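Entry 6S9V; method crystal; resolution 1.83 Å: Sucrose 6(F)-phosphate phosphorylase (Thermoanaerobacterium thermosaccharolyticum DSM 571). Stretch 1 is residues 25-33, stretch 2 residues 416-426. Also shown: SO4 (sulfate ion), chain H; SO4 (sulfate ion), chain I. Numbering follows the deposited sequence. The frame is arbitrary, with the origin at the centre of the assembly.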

ATOM      1  N   THR A  25       3.762   7.597   4.887  1.00 17.85           N
ATOM      2  CA  THR A  25       4.497   7.660   6.145  1.00 17.58           C
ATOM      3  C   THR A  25       3.639   7.115   7.275  1.00 17.04           C
ATOM      4  O   THR A  25       2.405   7.185   7.234  1.00 16.72           O
ATOM      5  N   TYR A  26       4.298   6.572   8.287  1.00 17.03           N
ATOM      6  CA  TYR A  26       3.617   6.318   9.535  1.00 16.29           C
ATOM      7  C   TYR A  26       3.373   7.648  10.235  1.00 17.40           C
ATOM      8  O   TYR A  26       4.062   8.641   9.971  1.00 18.62           O
ATOM      9  N   PRO A  27       2.361   7.705  11.101  1.00 17.47           N
ATOM     10  CA  PRO A  27       2.086   8.958  11.816  1.00 17.90           C
ATOM     11  C   PRO A  27       3.210   9.380  12.728  1.00 18.05           C
ATOM     12  O   PRO A  27       3.300  10.567  13.069  1.00 20.15           O
ATOM     13  N   ASP A  28       4.078   8.449  13.131  1.00 17.03           N
ATOM     14  CA  ASP A  28       5.128   8.743  14.090  1.00 19.66           C
ATOM     15  C   ASP A  28       6.534   8.581  13.528  1.00 19.94           C
ATOM     16  O   ASP A  28       7.502   8.823  14.257  1.00 20.25           O
ATOM     17  N   SER A  29       6.681   8.205  12.258  1.00 19.24           N
ATOM     18  CA  SER A  29       7.992   7.857  11.726  1.00 18.15           C
ATOM     19  C   SER A  29       8.783   9.047  11.195  1.00 18.38           C
ATOM     20  O   SER A  29       9.961   8.877  10.852  1.00 19.66           O
ATOM     21  N   LEU A  30       8.192  10.238  11.135  1.00 18.39           N
ATOM     22  CA  LEU A  30       8.914  11.462  10.783  1.00 20.94           C
ATOM     23  C   LEU A  30       8.803  12.440  11.961  1.00 22.16           C
ATOM     24  O   LEU A  30       8.022  13.396  11.942  1.00 21.09           O
ATOM     25  N   GLY A  31       9.611  12.199  12.995  1.00 22.16           N
ATOM     26  CA  GLY A  31       9.695  13.093  14.130  1.00 22.19           C
ATOM     27  C   GLY A  31       8.927  12.670  15.363  1.00 23.10           C
ATOM     28  O   GLY A  31       9.158  13.242  16.436  1.00 25.40           O
ATOM     29  N   GLY A  32       8.017  11.705  15.253  1.00 21.41           N
ATOM     30  CA  GLY A  32       7.370  11.107  16.405  1.00 22.43           C
ATOM     31  C   GLY A  32       5.864  11.267  16.463  1.00 20.50           C
ATOM     32  O   GLY A  32       5.201  10.482  17.155  1.00 19.84           O
ATOM     33  N   ASN A  33       5.291  12.250  15.772  1.00 19.73           N
ATOM     34  CA  ASN A  33       3.848  12.450  15.845  1.00 20.28           C
ATOM     35  C   ASN A  33       3.400  13.309  14.663  1.00 20.43           C
ATOM     36  O   ASN A  33       4.209  13.745  13.839  1.00 19.91           O
ATOM     37  N   ASN A 416      12.233  -2.099   7.119  1.00 19.27           N
ATOM     38  CA  ASN A 416      11.830  -1.011   6.238  1.00 18.05           C
ATOM     39  C   ASN A 416      10.861  -0.061   6.943  1.00 17.23           C
ATOM     40  O   ASN A 416      10.065   0.616   6.290  1.00 18.34           O
ATOM     41  N   ARG A 417      10.920   0.014   8.277  1.00 17.82           N
ATOM     42  CA  ARG A 417      10.003   0.851   9.052  1.00 19.32           C
ATOM     43  C   ARG A 417      10.718   1.664  10.134  1.00 20.55           C
ATOM     44  O   ARG A 417      10.135   1.968  11.181  1.00 20.90           O
ATOM     45  N   HIS A 418      11.964   2.060   9.875  1.00 19.44           N
ATOM     46  CA  HIS A 418      12.722   2.897  10.798  1.00 19.18           C
ATOM     47  C   HIS A 418      11.937   4.146  11.184  1.00 18.71           C
ATOM     48  O   HIS A 418      11.249   4.743  10.355  1.00 18.47           O
ATOM     49  N   ASN A 419      12.037   4.536  12.451  1.00 18.86           N
ATOM     50  CA  ASN A 419      11.473   5.796  12.928  1.00 18.99           C
ATOM     51  C   ASN A 419      12.570   6.857  12.967  1.00 20.52           C
ATOM     52  O   ASN A 419      13.578   6.683  13.657  1.00 20.05           O
ATOM     53  N   TYR A 420      12.369   7.951  12.229  1.00 20.34           N
ATOM     54  CA  TYR A 420      13.329   9.045  12.157  1.00 20.86           C
ATOM     55  C   TYR A 420      13.005  10.124  13.181  1.00 21.48           C
ATOM     56  O   TYR A 420      11.874  10.605  13.240  1.00 22.84           O
ATOM     57  N   GLY A 421      14.010  10.543  13.939  1.00 20.22           N
ATOM     58  CA  GLY A 421      13.889  11.759  14.713  1.00 21.49           C
ATOM     59  C   GLY A 421      14.119  12.997  13.856  1.00 23.45           C
ATOM     60  O   GLY A 421      14.628  12.929  12.741  1.00 23.07           O
ATOM     61  N   LEU A 422      13.752  14.157  14.409  1.00 28.24           N
ATOM     62  CA  LEU A 422      13.911  15.404  13.666  1.00 30.05           C
ATOM     63  C   LEU A 422      15.364  15.643  13.270  1.00 30.49           C
ATOM     64  O   LEU A 422      15.649  16.057  12.142  1.00 31.30           O
ATOM     65  N   LYS A 423      16.300  15.401  14.186  1.00 29.71           N
ATOM     66  CA  LYS A 423      17.704  15.649  13.872  1.00 32.16           C
ATOM     67  C   LYS A 423      18.182  14.722  12.764  1.00 29.10           C
ATOM     68  O   LYS A 423      18.967  15.132  11.902  1.00 30.34           O
ATOM     69  N   GLU A 424      17.708  13.469  12.760  1.00 25.95           N
ATOM     70  CA  GLU A 424      18.101  12.535  11.712  1.00 25.96           C
ATOM     71  C   GLU A 424      17.513  12.944  10.365  1.00 24.85           C
ATOM     72  O   GLU A 424      18.158  12.781   9.321  1.00 24.46           O
ATOM     73  N   ILE A 425      16.284  13.461  10.365  1.00 24.41           N
ATOM     74  CA  ILE A 425      15.709  13.994   9.134  1.00 23.88           C
ATOM     75  C   ILE A 425      16.541  15.169   8.634  1.00 25.59           C
ATOM     76  O   ILE A 425      16.881  15.258   7.447  1.00 27.37           O
ATOM     77  N   GLU A 426      16.882  16.088   9.540  1.00 25.78           N
ATOM     78  CA  GLU A 426      17.703  17.236   9.171  1.00 29.44           C
ATOM     79  C   GLU A 426      18.990  16.788   8.493  1.00 32.70           C
ATOM     80  O   GLU A 426      19.397  17.366   7.478  1.00 34.69           O
TER

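Two loops nearly 400 residues apart in the chain meet here through a single backbone bridge, and the side chains arrange themselves around it. Tyr420 N donates to Ser29 O (2.9 Å), and Gly31 N donates to Tyr420 O (2.8 Å), so both polar backbone atoms of Tyr420 are satisfied by the other stretch. A water adds a second donor to Tyr420 O (3.0 Å) and also donates to Asp28 O (2.6 Å), tying the two carbonyls together.

Apolar packing lies beside the bridge. Leu30 (chi1 m, chi2 t) starts with its CA-to-CB bond pointing away, yet its end comes nearer: CD2 lies 3.7 Å from Ile425 CD1 and 4.5 Å from Tyr420 CB. Ile425 (m, t) points toward the first stretch from the helix that begins at Leu422, and a branched aliphatic side chain suits this buried place because it leaves no polar group unpaired. Leu422 (m, t) brings CD2 to 4.1 Å from Gly31 CA. Gly31 suits its site twice over: its phi of 101° would jam a CB against the preceding carbonyl oxygen, and an ideal CB would sit only 3.1 Å from Leu422 CD2.

The polar side chains lie farther along. Ser29 (p) places CB 3.4 Å from Asn419 OD1, while its OG accepts a weak hydrogen bond from Tyr26 N (3.1 Å) within its own loop. Asn419 (m) points sideways, but its end comes nearer; its amide ND2 is 4.1 Å from Asp28 OD2, too far for direct pairing, and a water fills the gap, donating to Asp28 OD2 (2.8 Å) and accepting from Asn419 ND2 (3.2 Å). A carboxylate and an amide suit such a bridge, one accepting and the other donating. Asp28 OD1 and Asn419 OD1 are satisfied elsewhere in the structure.

Tyr26 (m) points toward the second stretch, and its OH lies over one face of the Arg417 guanidinium. Tyr26 OH is 3.1 Å from Arg417 NE, but the angle is too poor for a hydrogen bond. In the extended Arg417 (m, t, t), NH1 donates to O4 of the chain I sulfate (3.1 Å) and NH2 to O2 of the same ion (3.0 Å); NE and NH2 also have hydrogen-bond partners elsewhere in the structure. His418 (t) turns away from the first stretch: NE2 donates to Glu424 OE1 (2.9 Å), and ND1 makes a weak hydrogen bond to O2 of the chain H sulfate (3.4 Å), whose O4 accepts from Asn419 N (2.6 Å). Both ions probably come from the crystallisation liquor.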

ATOM      1  CB  THR A  25       4.932   9.094   6.479  1.00 18.16           C
ATOM      2  OG1 THR A  25       5.763   9.100   7.654  1.00 17.45           O
ATOM      3  CG2 THR A  25       3.712   9.977   6.733  1.00 18.34           C
ATOM      4  CB  TYR A  26       4.427   5.381  10.428  1.00 16.00           C
ATOM      5  CG  TYR A  26       4.375   3.938   9.994  1.00 16.92           C
ATOM      6  CD1 TYR A  26       3.268   3.147  10.288  1.00 18.28           C
ATOM      7  CD2 TYR A  26       5.425   3.359   9.288  1.00 16.96           C
ATOM      8  CE1 TYR A  26       3.208   1.823   9.901  1.00 18.29           C
ATOM      9  CE2 TYR A  26       5.366   2.035   8.890  1.00 18.94           C
ATOM     10  CZ  TYR A  26       4.257   1.276   9.199  1.00 19.62           C
ATOM     11  OH  TYR A  26       4.191  -0.044   8.825  1.00 20.90           O
ATOM     12  CB  PRO A  27       0.810   8.642  12.612  1.00 19.67           C
ATOM     13  CG  PRO A  27       0.777   7.158  12.717  1.00 20.10           C
ATOM     14  CD  PRO A  27       1.412   6.634  11.459  1.00 18.54           C
ATOM     15  CB  ASP A  28       4.970   7.851  15.330  1.00 22.93           C
ATOM     16  CG  ASP A  28       4.912   6.364  14.987  1.00 23.75           C
ATOM     17  OD1 ASP A  28       4.444   6.010  13.883  1.00 21.67           O
ATOM     18  OD2 ASP A  28       5.340   5.543  15.824  1.00 23.87           O
ATOM     19  CB  SER A  29       7.854   6.805  10.622  1.00 18.23           C
ATOM     20  OG  SER A  29       7.047   7.276   9.548  1.00 18.46           O
ATOM     21  CB  LEU A  30       8.361  12.058   9.458  1.00 21.61           C
ATOM     22  CG  LEU A  30       8.700  11.224   8.213  1.00 21.10           C
ATOM     23  CD1 LEU A  30       7.956  11.717   6.981  1.00 21.91           C
ATOM     24  CD2 LEU A  30      10.204  11.209   7.959  1.00 19.97           C
ATOM     25  CB  ASN A  33       3.458  13.083  17.191  1.00 21.23           C
ATOM     26  CG  ASN A  33       4.206  14.373  17.474  1.00 23.74           C
ATOM     27  OD1 ASN A  33       4.144  15.321  16.700  1.00 24.00           O
ATOM     28  ND2 ASN A  33       4.910  14.414  18.596  1.00 26.03           N
ATOM     29  CB  ASN A 416      11.201  -1.605   4.973  1.00 19.67           C
ATOM     30  CG  ASN A 416      10.894  -0.572   3.909  1.00 22.10           C
ATOM     31  OD1 ASN A 416      11.703   0.307   3.616  1.00 21.87           O
ATOM     32  ND2 ASN A 416       9.708  -0.679   3.317  1.00 25.80           N
ATOM     33  CB  ARG A 417       8.896  -0.002   9.672  1.00 19.56           C
ATOM     34  CG  ARG A 417       8.075  -0.789   8.649  1.00 17.86           C
ATOM     35  CD  ARG A 417       7.066  -1.701   9.305  1.00 19.14           C
ATOM     36  NE  ARG A 417       6.186  -2.317   8.316  1.00 20.22           N
ATOM     37  CZ  ARG A 417       5.278  -3.240   8.598  1.00 23.24           C
ATOM     38  NH1 ARG A 417       5.134  -3.681   9.844  1.00 27.36           N
ATOM     39  NH2 ARG A 417       4.523  -3.731   7.633  1.00 21.72           N
ATOM     40  CB  HIS A 418      14.050   3.296  10.138  1.00 19.28           C
ATOM     41  CG  HIS A 418      14.910   4.187  10.979  1.00 20.33           C
ATOM     42  ND1 HIS A 418      15.510   3.757  12.145  1.00 21.80           N
ATOM     43  CD2 HIS A 418      15.275   5.482  10.824  1.00 20.87           C
ATOM     44  CE1 HIS A 418      16.206   4.751  12.670  1.00 23.38           C
ATOM     45  NE2 HIS A 418      16.089   5.805  11.881  1.00 21.76           N
ATOM     46  CB  ASN A 419      10.844   5.624  14.312  1.00 19.77           C
ATOM     47  CG  ASN A 419       9.511   4.880  14.262  1.00 22.16           C
ATOM     48  OD1 ASN A 419       8.805   4.906  13.252  1.00 20.34           O
ATOM     49  ND2 ASN A 419       9.175   4.205  15.353  1.00 27.47           N
ATOM     50  CB  TYR A 420      13.327   9.691  10.770  1.00 20.46           C
ATOM     51  CG  TYR A 420      13.899   8.846   9.666  1.00 21.18           C
ATOM     52  CD1 TYR A 420      13.104   7.937   8.978  1.00 21.51           C
ATOM     53  CD2 TYR A 420      15.240   8.954   9.306  1.00 22.89           C
ATOM     54  CE1 TYR A 420      13.621   7.164   7.963  1.00 22.71           C
ATOM     55  CE2 TYR A 420      15.767   8.180   8.288  1.00 24.89           C
ATOM     56  CZ  TYR A 420      14.956   7.283   7.624  1.00 26.49           C
ATOM     57  OH  TYR A 420      15.478   6.512   6.611  1.00 28.72           O
ATOM     58  CB  LEU A 422      13.396  16.584  14.488  1.00 30.02           C
ATOM     59  CG  LEU A 422      11.889  16.716  14.685  1.00 30.96           C
ATOM     60  CD1 LEU A 422      11.600  17.938  15.550  1.00 33.21           C
ATOM     61  CD2 LEU A 422      11.189  16.822  13.338  1.00 31.19           C
ATOM     62  CB  LYS A 423      18.567  15.500  15.124  1.00 40.15           C
ATOM     63  CG  LYS A 423      18.114  16.404  16.265  1.00 51.65           C
ATOM     64  CD  LYS A 423      18.422  17.873  16.019  1.00 59.04           C
ATOM     65  CE  LYS A 423      19.897  18.214  16.084  1.00 62.66           C
ATOM     66  NZ  LYS A 423      20.089  19.630  15.669  1.00 64.71           N
ATOM     67  CB  GLU A 424      17.659  11.115  12.072  1.00 28.81           C
ATOM     68  CG  GLU A 424      18.132  10.062  11.076  1.00 33.89           C
ATOM     69  CD  GLU A 424      17.826   8.630  11.503  1.00 36.84           C
ATOM     70  OE1 GLU A 424      17.119   8.425  12.514  1.00 37.25           O
ATOM     71  OE2 GLU A 424      18.316   7.707  10.827  1.00 37.58           O
ATOM     72  CB  ILE A 425      14.246  14.403   9.356  1.00 22.85           C
ATOM     73  CG1 ILE A 425      13.394  13.182   9.694  1.00 21.41           C
ATOM     74  CG2 ILE A 425      13.713  15.099   8.111  1.00 22.55           C
ATOM     75  CD1 ILE A 425      12.001  13.538  10.193  1.00 22.32           C
ATOM     76  CB  GLU A 426      18.002  18.062  10.423  1.00 33.05           C
ATOM     77  CG  GLU A 426      18.900  19.277  10.214  1.00 42.31           C
ATOM     78  CD  GLU A 426      19.377  19.878  11.531  1.00 52.36           C
ATOM     79  OE1 GLU A 426      18.867  19.470  12.599  1.00 54.98           O
ATOM     80  OE2 GLU A 426      20.269  20.755  11.501  1.00 56.16           O
TER
HETATM   81  S   SO4 H 606      13.683   2.129  15.229  1.00 89.78           S
HETATM   82  O1  SO4 H 606      12.899   1.065  15.851  1.00 91.86           O
HETATM   83  O2  SO4 H 606      14.895   1.566  14.640  1.00 87.49           O
HETATM   84  O3  SO4 H 606      14.047   3.114  16.243  1.00 95.94           O
HETATM   85  O4  SO4 H 606      12.894   2.780  14.190  1.00 84.03           O
HETATM   86  S   SO4 I 607       3.072  -6.600   9.900  1.00 86.50           S
HETATM   87  O1  SO4 I 607       2.062  -7.631  10.112  1.00 89.27           O
HETATM   88  O2  SO4 I 607       3.032  -6.173   8.505  1.00 85.30           O
HETATM   89  O3  SO4 I 607       4.390  -7.140  10.220  1.00 87.43           O
HETATM   90  O4  SO4 I 607       2.808  -5.451  10.765  1.00 84.25           O
HETATM   91  O   HOH W   1       6.382   2.963  16.218  1.00 28.40           O
HETATM   92  O   HOH W   2      10.063   8.890  14.833  1.00 29.56           O